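Local coordinates for protein thermostable monoacylglycerol lipase (Bacillus, PDB 4LHE) that hydrolyses monoacylglycerols to a fatty acid and glycerol, as a heat-stable lipase of the alpha/beta hydrolase fold, at residues A[1-6]-A[62-67]; A[15-20]-A[85-90]; A[19-24]-A[46-51]; A[68-73]-A[171-176]; A[192-197]-A[218-223]. All coordinates share one frame; numbering follows the deposited sequence.

Contact 1: residues A[1-6]-A[62-67]; sequences MSEQYP and YEDMER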
# COMPACT_ATOMS: atom_id res chain seq x y z
N MET A 1 18.58 -9.77 4.41
CA MET A 1 18.13 -8.70 5.30
C MET A 1 19.22 -8.28 6.29
O MET A 1 19.85 -9.12 6.94
CB MET A 1 16.86 -9.13 6.05
CG MET A 1 16.07 -10.24 5.35
SD MET A 1 14.29 -10.25 5.70
CE MET A 1 13.72 -8.79 4.78
N SER A 2 19.43 -6.96 6.40
CA SER A 2 20.21 -6.41 7.50
C SER A 2 19.24 -6.10 8.65
O SER A 2 19.46 -5.19 9.46
CB SER A 2 20.98 -5.15 7.07
OG SER A 2 22.07 -4.88 7.94
N GLU A 3 18.14 -6.87 8.68
CA GLU A 3 17.17 -6.80 9.77
C GLU A 3 17.75 -7.48 11.01
O GLU A 3 18.19 -8.64 10.97
CB GLU A 3 15.84 -7.44 9.35
CG GLU A 3 15.07 -6.65 8.29
CD GLU A 3 13.74 -7.28 7.93
OE1 GLU A 3 13.49 -8.43 8.34
OE2 GLU A 3 12.94 -6.62 7.22
N GLN A 4 17.75 -6.74 12.12
CA GLN A 4 18.41 -7.18 13.35
C GLN A 4 17.40 -7.79 14.32
O GLN A 4 17.78 -8.45 15.30
CB GLN A 4 19.12 -5.98 13.99
CG GLN A 4 20.58 -6.22 14.42
CD GLN A 4 21.44 -6.78 13.31
OE1 GLN A 4 21.34 -6.37 12.14
NE2 GLN A 4 22.31 -7.73 13.65
N TYR A 5 16.12 -7.58 14.04
CA TYR A 5 15.04 -7.99 14.94
C TYR A 5 14.09 -9.00 14.30
O TYR A 5 13.97 -9.03 13.08
CB TYR A 5 14.26 -6.75 15.40
CG TYR A 5 15.08 -5.82 16.26
CD1 TYR A 5 15.84 -4.80 15.70
CD2 TYR A 5 15.09 -5.96 17.65
CE1 TYR A 5 16.59 -3.95 16.49
CE2 TYR A 5 15.84 -5.12 18.45
CZ TYR A 5 16.59 -4.12 17.87
OH TYR A 5 17.33 -3.28 18.67
N PRO A 6 13.40 -9.81 15.12
CA PRO A 6 12.51 -10.85 14.58
C PRO A 6 11.10 -10.33 14.21
O PRO A 6 10.69 -9.26 14.66
CB PRO A 6 12.42 -11.83 15.75
CG PRO A 6 12.49 -10.95 16.96
CD PRO A 6 13.41 -9.81 16.59
N TYR A 62 11.45 -0.49 14.95
CA TYR A 62 11.66 0.74 14.18
C TYR A 62 13.12 1.03 13.82
O TYR A 62 13.40 1.81 12.91
CB TYR A 62 10.99 1.96 14.84
CG TYR A 62 11.40 2.22 16.27
CD1 TYR A 62 12.68 2.66 16.57
CD2 TYR A 62 10.50 2.06 17.32
CE1 TYR A 62 13.06 2.91 17.87
CE2 TYR A 62 10.87 2.31 18.62
CZ TYR A 62 12.15 2.73 18.89
OH TYR A 62 12.54 2.99 20.18
N GLU A 63 14.06 0.40 14.53
CA GLU A 63 15.48 0.55 14.22
C GLU A 63 15.84 -0.14 12.90
O GLU A 63 16.65 0.38 12.13
CB GLU A 63 16.33 -0.02 15.35
CG GLU A 63 16.55 0.95 16.50
CD GLU A 63 17.05 0.22 17.72
OE1 GLU A 63 16.65 -0.95 17.90
OE2 GLU A 63 17.83 0.81 18.49
N ASP A 64 15.25 -1.31 12.67
CA ASP A 64 15.34 -1.99 11.39
C ASP A 64 14.81 -1.08 10.29
O ASP A 64 15.48 -0.85 9.28
CB ASP A 64 14.54 -3.29 11.42
CG ASP A 64 15.26 -4.40 12.17
OD1 ASP A 64 16.47 -4.27 12.43
OD2 ASP A 64 14.60 -5.41 12.50
N MET A 65 13.60 -0.58 10.49
CA MET A 65 12.99 0.40 9.59
C MET A 65 13.95 1.55 9.26
O MET A 65 14.08 1.96 8.11
CB MET A 65 11.74 0.96 10.26
CG MET A 65 11.18 2.16 9.57
SD MET A 65 10.01 1.65 8.32
CE MET A 65 9.11 3.18 8.11
N GLU A 66 14.62 2.06 10.29
CA GLU A 66 15.47 3.25 10.15
C GLU A 66 16.60 3.09 9.13
O GLU A 66 16.94 4.05 8.43
CB GLU A 66 16.07 3.61 11.52
CG GLU A 66 17.03 4.77 11.45
CD GLU A 66 17.36 5.32 12.81
OE1 GLU A 66 17.53 4.54 13.77
OE2 GLU A 66 17.45 6.56 12.90
N ARG A 67 17.16 1.89 9.03
CA ARG A 67 18.31 1.71 8.13
C ARG A 67 17.92 1.37 6.68
O ARG A 67 18.77 1.41 5.79
CB ARG A 67 19.31 0.68 8.70
CG ARG A 67 18.86 -0.77 8.68
CD ARG A 67 20.04 -1.75 8.81
NE ARG A 67 20.50 -1.97 10.18
CZ ARG A 67 21.64 -2.57 10.52
NH1 ARG A 67 22.48 -3.02 9.58
NH2 ARG A 67 21.97 -2.72 11.80
O HOH W 1 16.92 -3.43 8.81
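The carboxylate of Asp-64 faces the N-terminal chain and takes two successive backbone N-H groups, one on each oxygen. CG of Asp-64 is anti to its carbonyl carbon (chi1 -77°), which sets the carboxylate toward residues 4 and 5. OD1 of Asp-64 accepts from Gln-4 N at 2.8 Å in a nearly straight bond, the donor standing above the carboxylate plane, whereas OD2 of Asp-64 receives Tyr-5 N at 3.1 Å on its syn lone pair. The same group lies at the edge of the Tyr-5 ring, the two planes 59° apart. At the phenol end, Tyr-5 OH donates weakly to Glu-63 OE1. Arg-67 lays a guanidinium face against Ser-2 O, 3.3 Å above that plane near its rim. A water joins Ser-2 O, weakly, to Asp-64 O. Outside the pair, Thr-60 OG1 also bonds Asp-64 OD2, and Glu-3 turns to Arg-54 and Gly-57. Helix 62-67 further reaches the two-stranded sheet, Glu-63 and Glu-66 touching Tyr-141 of strand 141-143 and Met-65 touching Pro-163 of strand 161-163.

Contact 2: residues A[15-20]-A[85-90]; sequences YAENGP and KQRCQT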
# COMPACT_ATOMS: atom_id res chain seq x y z
N TYR A 15 1.38 -16.17 1.43
CA TYR A 15 1.39 -16.63 0.05
C TYR A 15 0.36 -17.74 -0.15
O TYR A 15 0.19 -18.60 0.73
CB TYR A 15 2.78 -17.17 -0.34
CG TYR A 15 3.90 -16.17 -0.11
CD1 TYR A 15 4.36 -15.37 -1.15
CD2 TYR A 15 4.50 -16.04 1.14
CE1 TYR A 15 5.38 -14.46 -0.96
CE2 TYR A 15 5.53 -15.12 1.34
CZ TYR A 15 5.95 -14.33 0.29
OH TYR A 15 6.97 -13.43 0.47
N ALA A 16 -0.32 -17.73 -1.29
CA ALA A 16 -1.26 -18.80 -1.63
C ALA A 16 -1.35 -18.98 -3.13
O ALA A 16 -1.63 -18.02 -3.86
CB ALA A 16 -2.64 -18.57 -1.03
N GLU A 17 -1.13 -20.22 -3.58
CA GLU A 17 -1.16 -20.56 -4.99
C GLU A 17 -2.36 -21.29 -5.54
O GLU A 17 -2.49 -22.51 -5.39
CB GLU A 17 -0.03 -21.53 -5.33
CG GLU A 17 1.34 -21.04 -4.93
CD GLU A 17 2.42 -21.64 -5.81
OE1 GLU A 17 2.09 -22.15 -6.91
OE2 GLU A 17 3.60 -21.58 -5.41
N ASN A 18 -3.25 -20.53 -6.16
CA ASN A 18 -4.48 -21.08 -6.71
C ASN A 18 -4.75 -21.15 -8.20
O ASN A 18 -4.56 -22.20 -8.81
CB ASN A 18 -5.59 -20.25 -6.07
CG ASN A 18 -5.70 -20.50 -4.57
OD1 ASN A 18 -5.80 -21.64 -4.12
ND2 ASN A 18 -5.66 -19.42 -3.79
N GLY A 19 -5.18 -20.04 -8.81
CA GLY A 19 -5.46 -20.03 -10.23
C GLY A 19 -4.44 -19.10 -10.83
O GLY A 19 -3.63 -18.50 -10.12
N PRO A 20 -4.49 -18.94 -12.16
CA PRO A 20 -3.51 -18.25 -13.00
C PRO A 20 -3.63 -16.73 -12.92
O PRO A 20 -2.78 -16.04 -13.46
CB PRO A 20 -3.87 -18.72 -14.40
CG PRO A 20 -5.34 -18.90 -14.34
CD PRO A 20 -5.59 -19.50 -12.97
N LYS A 85 4.75 -13.38 -11.02
CA LYS A 85 4.96 -13.52 -12.47
C LYS A 85 5.41 -14.93 -12.86
O LYS A 85 5.11 -15.40 -13.97
CB LYS A 85 5.96 -12.48 -12.96
CG LYS A 85 5.53 -11.81 -14.24
CD LYS A 85 6.67 -11.00 -14.84
CE LYS A 85 6.27 -10.35 -16.15
NZ LYS A 85 7.45 -9.79 -16.87
N GLN A 86 6.08 -15.62 -11.95
CA GLN A 86 6.45 -17.02 -12.19
C GLN A 86 5.23 -17.92 -12.25
O GLN A 86 5.25 -18.96 -12.90
CB GLN A 86 7.40 -17.54 -11.10
CG GLN A 86 8.82 -16.98 -11.14
CD GLN A 86 9.67 -17.46 -9.97
OE1 GLN A 86 9.41 -17.12 -8.80
NE2 GLN A 86 10.69 -18.26 -10.27
N ARG A 87 4.17 -17.52 -11.56
CA ARG A 87 3.07 -18.43 -11.27
C ARG A 87 1.76 -18.05 -11.96
O ARG A 87 0.84 -18.86 -12.03
CB ARG A 87 2.85 -18.50 -9.75
CG ARG A 87 4.07 -19.07 -9.01
CD ARG A 87 4.00 -18.92 -7.50
NE ARG A 87 5.06 -19.71 -6.87
CZ ARG A 87 6.36 -19.40 -6.94
NH1 ARG A 87 6.76 -18.32 -7.60
NH2 ARG A 87 7.26 -20.18 -6.35
N CYS A 88 1.69 -16.83 -12.48
CA CYS A 88 0.43 -16.30 -13.00
C CYS A 88 0.64 -15.63 -14.33
O CYS A 88 1.73 -15.13 -14.60
CB CYS A 88 -0.13 -15.27 -12.02
SG CYS A 88 -0.47 -15.92 -10.37
N GLN A 89 -0.39 -15.61 -15.16
CA GLN A 89 -0.27 -14.92 -16.44
C GLN A 89 -1.06 -13.63 -16.47
O GLN A 89 -1.05 -12.91 -17.47
CB GLN A 89 -0.66 -15.84 -17.60
CG GLN A 89 -1.82 -16.73 -17.31
CD GLN A 89 -1.41 -18.18 -17.35
OE1 GLN A 89 -0.24 -18.51 -17.11
NE2 GLN A 89 -2.37 -19.06 -17.65
N THR A 90 -1.72 -13.33 -15.35
CA THR A 90 -2.42 -12.06 -15.18
C THR A 90 -2.07 -11.55 -13.78
O THR A 90 -2.10 -12.32 -12.80
CB THR A 90 -3.94 -12.26 -15.29
OG1 THR A 90 -4.25 -12.97 -16.50
CG2 THR A 90 -4.68 -10.93 -15.28
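The backbones of the two segments come nearest at Pro-20 and Cys-88, CA to CA 4.4 Å, as the loop after strand 14-16 passes the end of helix 70-87 with the touching parts running 43° apart. Pro-20 O meets two consecutive amides: Gln-89 N donates to it at 3.0 Å, lying in the carbonyl plane, and Thr-90 N adds a weak bond. Beside them CB of Cys-88 comes to 3.1 Å from Pro-20 O. The side chain of Gln-89, bent at chi2 (-116°, placing CD), brings NE2 to 3.6 Å from CB of Pro-20. Earlier in both segments, Glu-17 and Arg-87 form a salt bridge through a single bond, Arg-87 NE to Glu-17 OE2 at 2.8 Å. The acceptor lies in the guanidinium plane, but the donor stands above the carboxylate plane, and the two flat groups are turned 85° apart. NH1 of Arg-87 bonds Gln-86 OE1 and also Trp-83 O, and Trp-83 makes a cation-pi contact with the guanidinium. The arginine is therefore fixed from its own helix while it holds Glu-17 by one oxygen; as Glu-17 is exposed, solvent probably screens that ion pair.

Contact 3: residues A[19-24]-A[46-51]; sequences GPVGVL and AGYTVC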
# COMPACT_ATOMS: atom_id res chain seq x y z
N GLY A 19 -5.18 -20.04 -8.81
CA GLY A 19 -5.46 -20.03 -10.23
C GLY A 19 -4.44 -19.10 -10.83
O GLY A 19 -3.63 -18.50 -10.12
N PRO A 20 -4.49 -18.94 -12.16
CA PRO A 20 -3.51 -18.25 -13.00
C PRO A 20 -3.63 -16.73 -12.92
O PRO A 20 -2.78 -16.04 -13.46
CB PRO A 20 -3.87 -18.72 -14.40
CG PRO A 20 -5.34 -18.90 -14.34
CD PRO A 20 -5.59 -19.50 -12.97
N VAL A 21 -4.67 -16.23 -12.26
CA VAL A 21 -4.73 -14.80 -11.97
C VAL A 21 -4.15 -14.51 -10.58
O VAL A 21 -4.51 -15.17 -9.60
CB VAL A 21 -6.16 -14.27 -12.06
CG1 VAL A 21 -6.16 -12.77 -11.81
CG2 VAL A 21 -6.74 -14.57 -13.44
N GLY A 22 -3.27 -13.51 -10.49
CA GLY A 22 -2.58 -13.21 -9.24
C GLY A 22 -2.89 -11.83 -8.68
O GLY A 22 -3.13 -10.88 -9.42
N VAL A 23 -2.90 -11.73 -7.35
CA VAL A 23 -3.01 -10.43 -6.72
C VAL A 23 -1.83 -10.19 -5.77
O VAL A 23 -1.59 -10.98 -4.84
CB VAL A 23 -4.34 -10.26 -5.93
CG1 VAL A 23 -4.46 -8.83 -5.46
CG2 VAL A 23 -5.53 -10.60 -6.81
N LEU A 24 -1.10 -9.11 -6.02
CA LEU A 24 -0.04 -8.65 -5.12
C LEU A 24 -0.66 -7.60 -4.19
O LEU A 24 -1.29 -6.65 -4.68
CB LEU A 24 1.06 -7.97 -5.95
CG LEU A 24 2.28 -7.44 -5.21
CD1 LEU A 24 3.01 -8.57 -4.59
CD2 LEU A 24 3.21 -6.66 -6.16
N ALA A 46 -11.49 -16.67 -3.28
CA ALA A 46 -12.19 -16.52 -4.55
C ALA A 46 -11.45 -17.19 -5.70
O ALA A 46 -11.93 -17.16 -6.83
CB ALA A 46 -12.41 -15.07 -4.85
N GLY A 47 -10.27 -17.75 -5.45
CA GLY A 47 -9.57 -18.49 -6.49
C GLY A 47 -8.27 -17.88 -6.99
O GLY A 47 -7.59 -18.46 -7.84
N TYR A 48 -7.90 -16.74 -6.44
CA TYR A 48 -6.72 -16.04 -6.91
C TYR A 48 -5.45 -16.52 -6.22
O TYR A 48 -5.47 -16.89 -5.05
CB TYR A 48 -6.89 -14.53 -6.73
CG TYR A 48 -8.02 -13.98 -7.58
CD1 TYR A 48 -7.81 -13.74 -8.92
CD2 TYR A 48 -9.28 -13.73 -7.05
CE1 TYR A 48 -8.82 -13.25 -9.73
CE2 TYR A 48 -10.31 -13.24 -7.86
CZ TYR A 48 -10.05 -13.01 -9.20
OH TYR A 48 -11.03 -12.51 -10.04
N THR A 49 -4.36 -16.57 -6.97
CA THR A 49 -3.05 -16.66 -6.38
C THR A 49 -2.77 -15.30 -5.75
O THR A 49 -3.05 -14.25 -6.35
CB THR A 49 -2.01 -17.03 -7.43
OG1 THR A 49 -2.32 -18.36 -7.90
CG2 THR A 49 -0.61 -17.02 -6.87
N VAL A 50 -2.25 -15.31 -4.54
CA VAL A 50 -2.15 -14.11 -3.73
C VAL A 50 -0.74 -14.00 -3.16
O VAL A 50 -0.18 -14.99 -2.69
CB VAL A 50 -3.21 -14.17 -2.63
CG1 VAL A 50 -2.75 -13.47 -1.39
CG2 VAL A 50 -4.54 -13.60 -3.14
N CYS A 51 -0.15 -12.81 -3.23
CA CYS A 51 1.16 -12.57 -2.62
C CYS A 51 1.12 -11.32 -1.74
O CYS A 51 0.84 -10.21 -2.22
CB CYS A 51 2.25 -12.44 -3.70
SG CYS A 51 3.90 -11.91 -3.12
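The Tyr-48 ring is met at its edge by Val-21, whose CG1 lies near the ring plane 3.4 Å from CE1 of Tyr-48; the two side chains run side by side and point the same way. Val-21 O also lies in the plane at the ring edge. Nearer the backbone, CG2 of Val-23 packs 4.2 Å from CB of Tyr-48, while Leu-242 of helix 234-247 touches the tyrosine as well. Val-21 and Val-23 belong to strand 21-26, which pairs in parallel with strand 49-52, the axes of the short segments 19° apart. Thr-49 N donates to Val-21 O at 3.0 Å, Val-23 N to Thr-49 O at 2.7 Å and Cys-51 N to Val-23 O at 2.8 Å. The strands belong to a beta-alpha-beta unit whose helix 37-45 ends in a Schellman motif at Gly-47. From within its strand, Thr-49 reaches back to Gly-19: OG1, anti to the carbonyl carbon (chi1 -65°), donates to Gly-19 O at 2.6 Å, in the carbonyl plane, and is also bonded to Asn-18 N. One hydroxyl thus continues the hydrogen bonding past the last backbone pair, into the loop entering strand 21-26.

Contact 4: residues A[68-73]-A[171-176]; sequences TTFHDW and ARLMAQ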
# COMPACT_ATOMS: atom_id res chain seq x y z
N THR A 68 16.64 1.05 6.45
CA THR A 68 16.17 0.77 5.09
C THR A 68 15.97 2.04 4.29
O THR A 68 15.74 3.12 4.85
CB THR A 68 14.83 0.01 5.08
OG1 THR A 68 13.79 0.84 5.61
CG2 THR A 68 14.94 -1.26 5.88
N THR A 69 16.06 1.91 2.96
CA THR A 69 15.75 3.00 2.05
C THR A 69 14.48 2.62 1.31
O THR A 69 14.07 1.47 1.36
CB THR A 69 16.87 3.18 1.01
OG1 THR A 69 16.82 2.10 0.07
CG2 THR A 69 18.24 3.20 1.70
N PHE A 70 13.87 3.58 0.61
CA PHE A 70 12.73 3.24 -0.25
C PHE A 70 13.11 2.24 -1.34
O PHE A 70 12.27 1.47 -1.82
CB PHE A 70 12.04 4.50 -0.83
CG PHE A 70 12.72 5.09 -2.04
CD1 PHE A 70 12.36 4.68 -3.32
CD2 PHE A 70 13.67 6.07 -1.90
CE1 PHE A 70 12.97 5.24 -4.44
CE2 PHE A 70 14.29 6.63 -3.00
CZ PHE A 70 13.93 6.23 -4.28
N HIS A 71 14.39 2.23 -1.71
CA HIS A 71 14.88 1.21 -2.64
C HIS A 71 14.70 -0.21 -2.08
O HIS A 71 14.44 -1.15 -2.84
CB HIS A 71 16.34 1.48 -3.03
CG HIS A 71 16.54 2.77 -3.77
ND1 HIS A 71 15.85 3.07 -4.94
CD2 HIS A 71 17.34 3.83 -3.52
CE1 HIS A 71 16.22 4.27 -5.36
NE2 HIS A 71 17.12 4.75 -4.52
N ASP A 72 14.84 -0.36 -0.76
CA ASP A 72 14.60 -1.65 -0.13
C ASP A 72 13.12 -2.07 -0.23
O ASP A 72 12.81 -3.24 -0.46
CB ASP A 72 15.04 -1.63 1.35
CG ASP A 72 16.56 -1.50 1.53
OD1 ASP A 72 17.31 -2.09 0.73
OD2 ASP A 72 16.99 -0.82 2.48
N TRP A 73 12.22 -1.11 -0.03
CA TRP A 73 10.78 -1.36 -0.05
C TRP A 73 10.34 -1.71 -1.45
O TRP A 73 9.56 -2.65 -1.65
CB TRP A 73 10.01 -0.13 0.47
CG TRP A 73 10.53 0.35 1.81
CD1 TRP A 73 11.12 -0.40 2.79
CD2 TRP A 73 10.50 1.70 2.30
NE1 TRP A 73 11.47 0.40 3.85
CE2 TRP A 73 11.09 1.69 3.58
CE3 TRP A 73 10.02 2.91 1.79
CZ2 TRP A 73 11.22 2.85 4.34
CZ3 TRP A 73 10.16 4.06 2.55
CH2 TRP A 73 10.76 4.02 3.81
N ALA A 171 9.22 10.53 1.25
CA ALA A 171 8.98 11.72 0.44
C ALA A 171 9.63 11.56 -0.93
O ALA A 171 9.08 11.99 -1.95
CB ALA A 171 9.53 12.95 1.15
N ARG A 172 10.81 10.94 -0.96
CA ARG A 172 11.50 10.67 -2.22
C ARG A 172 10.76 9.66 -3.10
O ARG A 172 10.70 9.83 -4.32
CB ARG A 172 12.92 10.17 -1.96
CG ARG A 172 13.86 11.25 -1.46
CD ARG A 172 15.29 10.96 -1.87
NE ARG A 172 15.88 9.90 -1.08
CZ ARG A 172 16.87 9.11 -1.50
NH1 ARG A 172 17.36 9.25 -2.72
NH2 ARG A 172 17.35 8.17 -0.70
N LEU A 173 10.23 8.62 -2.48
CA LEU A 173 9.39 7.65 -3.18
C LEU A 173 8.15 8.31 -3.78
O LEU A 173 7.80 8.03 -4.93
CB LEU A 173 8.98 6.52 -2.23
CG LEU A 173 8.03 5.46 -2.78
CD1 LEU A 173 8.62 4.83 -4.00
CD2 LEU A 173 7.74 4.40 -1.72
N MET A 174 7.49 9.19 -3.03
CA MET A 174 6.29 9.85 -3.55
C MET A 174 6.62 10.74 -4.76
O MET A 174 5.82 10.85 -5.70
CB MET A 174 5.57 10.65 -2.46
CG MET A 174 5.05 9.82 -1.28
SD MET A 174 4.07 10.86 -0.18
CE MET A 174 4.00 9.88 1.30
N ALA A 175 7.80 11.35 -4.74
CA ALA A 175 8.23 12.26 -5.80
C ALA A 175 8.47 11.51 -7.10
O ALA A 175 7.96 11.90 -8.15
CB ALA A 175 9.49 13.01 -5.39
N GLN A 176 9.27 10.45 -7.02
CA GLN A 176 9.58 9.64 -8.19
C GLN A 176 8.30 8.98 -8.72
O GLN A 176 8.20 8.69 -9.92
CB GLN A 176 10.64 8.58 -7.84
CG GLN A 176 11.61 8.22 -8.97
CD GLN A 176 12.29 6.86 -8.77
OE1 GLN A 176 12.16 5.96 -9.61
NE2 GLN A 176 13.02 6.72 -7.67
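NE1 of Trp-73 makes a weak bond at 2.9 Å to Thr-68 OG1, which also pairs with Met-65 O, while the edge of the same indole meets CD2 of Leu-173 across the contact. Next to it a capping box opens helix 70-87, Thr-69 N donating to Asp-72 OD2 at 2.9 Å and Asp-72 N to Thr-69 OG1 at 3.3 Å. The box starts the turn from which Phe-70 reaches helix 164-179. CG of Phe-70, set between its backbone N and carbonyl carbon (chi1 81°), is thereby placed 4.0 Å from CB of Leu-173. The ring beyond is sandwiched, with His-71 CG over the centre of one face and Leu-173 N over the centre of the other, 4.3 Å above the plane. CD1 of Leu-173 adds an apolar contact with CD1 of Phe-70 at 3.8 Å. At the ring edge, CE2 of Phe-70 points into the middle of the Arg-172 guanidinium face, 3.9 Å from CZ of Arg-172, with the planes 88° apart. NE2 of Gln-176 also lies at the edge of the Phe-70 ring, 3.5 Å from CZ of Phe-70. Gln-169, on helix 164-179, accepts Phe-70 N through OE1. Helix 98-109 adjoins both partners: Met-98 touches Trp-73, Leu-102 touches Leu-173, and Tyr-105 touches Leu-173 and Gln-176. Helix 164-179 lies in the chain between sheet strands 115-119 and 188-193, where the cap of this fold is commonly inserted.

Contact 5: residues A[192-197]-A[218-223]; sequences VSDEDH and IVRLRN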
# COMPACT_ATOMS: atom_id res chain seq x y z
N VAL A 192 -10.86 5.92 -1.94
CA VAL A 192 -10.48 7.05 -1.10
C VAL A 192 -11.46 7.20 0.05
O VAL A 192 -12.69 7.17 -0.13
CB VAL A 192 -10.37 8.36 -1.91
CG1 VAL A 192 -11.68 8.66 -2.64
CG2 VAL A 192 -9.96 9.51 -1.00
N SER A 193 -10.92 7.30 1.26
CA SER A 193 -11.74 7.49 2.43
C SER A 193 -12.02 8.98 2.57
O SER A 193 -11.07 9.78 2.62
CB SER A 193 -11.01 6.95 3.68
OG SER A 193 -10.93 5.53 3.65
N ASP A 194 -13.30 9.34 2.58
CA ASP A 194 -13.73 10.73 2.77
C ASP A 194 -13.03 11.32 3.98
O ASP A 194 -12.50 12.42 3.93
CB ASP A 194 -15.24 10.83 3.01
CG ASP A 194 -16.05 10.57 1.77
OD1 ASP A 194 -15.51 10.73 0.66
OD2 ASP A 194 -17.25 10.21 1.90
N GLU A 195 -13.03 10.55 5.06
CA GLU A 195 -12.48 11.01 6.32
C GLU A 195 -11.08 10.46 6.62
O GLU A 195 -10.77 10.15 7.78
CB GLU A 195 -13.45 10.71 7.47
CG GLU A 195 -14.83 11.39 7.31
CD GLU A 195 -15.73 11.23 8.53
OE1 GLU A 195 -15.38 11.78 9.61
OE2 GLU A 195 -16.79 10.57 8.42
N ASP A 196 -10.24 10.33 5.60
CA ASP A 196 -8.82 10.07 5.80
C ASP A 196 -8.22 11.31 6.47
O ASP A 196 -8.34 12.41 5.93
CB ASP A 196 -8.12 9.83 4.46
CG ASP A 196 -6.75 9.19 4.61
OD1 ASP A 196 -5.97 9.66 5.47
OD2 ASP A 196 -6.44 8.22 3.87
N HIS A 197 -7.59 11.12 7.64
CA HIS A 197 -6.92 12.21 8.38
C HIS A 197 -5.40 12.11 8.27
O HIS A 197 -4.68 12.79 9.00
CB HIS A 197 -7.30 12.20 9.87
CG HIS A 197 -8.76 12.02 10.15
ND1 HIS A 197 -9.28 10.86 10.71
CD2 HIS A 197 -9.82 12.85 9.97
CE1 HIS A 197 -10.59 10.99 10.84
NE2 HIS A 197 -10.94 12.18 10.40
N ILE A 218 -12.95 6.55 -9.53
CA ILE A 218 -12.76 6.82 -8.11
C ILE A 218 -13.94 6.33 -7.29
O ILE A 218 -15.11 6.65 -7.59
CB ILE A 218 -12.50 8.31 -7.82
CG1 ILE A 218 -11.19 8.74 -8.48
CG2 ILE A 218 -12.44 8.56 -6.32
CD1 ILE A 218 -10.74 10.15 -8.11
N VAL A 219 -13.64 5.54 -6.26
CA VAL A 219 -14.68 5.04 -5.37
C VAL A 219 -14.50 5.61 -3.97
O VAL A 219 -13.45 5.44 -3.33
CB VAL A 219 -14.73 3.49 -5.38
CG1 VAL A 219 -15.71 2.95 -4.36
CG2 VAL A 219 -15.10 2.99 -6.77
N ARG A 220 -15.54 6.31 -3.51
CA ARG A 220 -15.52 6.95 -2.19
C ARG A 220 -15.96 5.99 -1.08
O ARG A 220 -16.95 5.26 -1.22
CB ARG A 220 -16.40 8.21 -2.18
CG ARG A 220 -15.94 9.29 -3.16
CD ARG A 220 -16.04 10.67 -2.54
NE ARG A 220 -14.85 11.48 -2.80
CZ ARG A 220 -13.84 11.67 -1.94
NH1 ARG A 220 -13.87 11.11 -0.73
NH2 ARG A 220 -12.80 12.42 -2.29
N LEU A 221 -15.18 5.97 0.00
CA LEU A 221 -15.46 5.13 1.16
C LEU A 221 -15.99 6.03 2.27
O LEU A 221 -15.25 6.87 2.80
CB LEU A 221 -14.19 4.41 1.61
CG LEU A 221 -13.55 3.48 0.57
CD1 LEU A 221 -12.23 2.86 1.06
CD2 LEU A 221 -14.55 2.37 0.17
N ARG A 222 -17.25 5.83 2.63
CA ARG A 222 -17.95 6.80 3.48
C ARG A 222 -17.91 6.51 4.98
O ARG A 222 -18.17 7.42 5.79
CB ARG A 222 -19.40 6.95 3.02
CG ARG A 222 -19.66 8.26 2.29
CD ARG A 222 -20.11 8.10 0.84
NE ARG A 222 -19.81 9.34 0.11
CZ ARG A 222 -20.28 9.67 -1.08
NH1 ARG A 222 -21.11 8.85 -1.73
NH2 ARG A 222 -19.92 10.82 -1.63
N ASN A 223 -17.59 5.28 5.36
CA ASN A 223 -17.59 4.90 6.78
C ASN A 223 -16.20 4.46 7.28
O ASN A 223 -16.10 3.62 8.18
CB ASN A 223 -18.61 3.78 7.02
CG ASN A 223 -19.09 3.72 8.48
OD1 ASN A 223 -18.88 4.65 9.26
ND2 ASN A 223 -19.73 2.60 8.83
O HOH W 2 -15.07 8.05 5.15
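Val-192 and Ser-193 of strand 188-193 pair in parallel with Arg-220 and Leu-221 of strand 216-221, the two sheet strands of a beta-alpha-beta unit completed by helix 202-210. Val-192 N donates to Val-219 O, Leu-221 N to Val-192 O at 2.8 Å, and Asp-194 N to Leu-221 O. CG1 of Val-192, between the backbone N and the carbonyl carbon (chi1 57°), is the branch that packs 3.8 Å from CG2 of Ile-218. After the strand, a type I turn from Ser-193 to Asp-196 presents Asp-196, whose OD2 bonds His-226 ND1; with Ser-97 these residues probably form the catalytic triad usual in this fold. The turn is tied back to the edge strand by a water that accepts from Glu-195 N and donates to Leu-221 O at 2.6 Å. Asp-194 OD2 uses its syn lone pair for a salt bridge with Arg-222 NE at 3.2 Å, the carboxylate and guanidinium planes lying 49° apart. The pairing of Asp-194 OD1 with Arg-220 is doubtful, being modelled too close.

From the N terminus, contact 1 closes the first loop by bringing residues 1-6 to helix 62-67. Contact 3 is nested within it, joining strands 21-26 and 49-52. Contact 2 starts from the same part of the chain as contact 3, sharing Gly-19 and Pro-20, but runs on to the end of helix 70-87 and so crosses contact 1. Contact 4 opens directly after contact 1 closes and crosses contact 2, their segments alternating; both use helix 70-87, which contact 4 joins to helix 164-179. Contact 5 follows in series and closes the beta-alpha-beta loop from strand 188-193 through helix 202-210 to strand 216-221, at the other end of the sheet order from contacts 2 and 3.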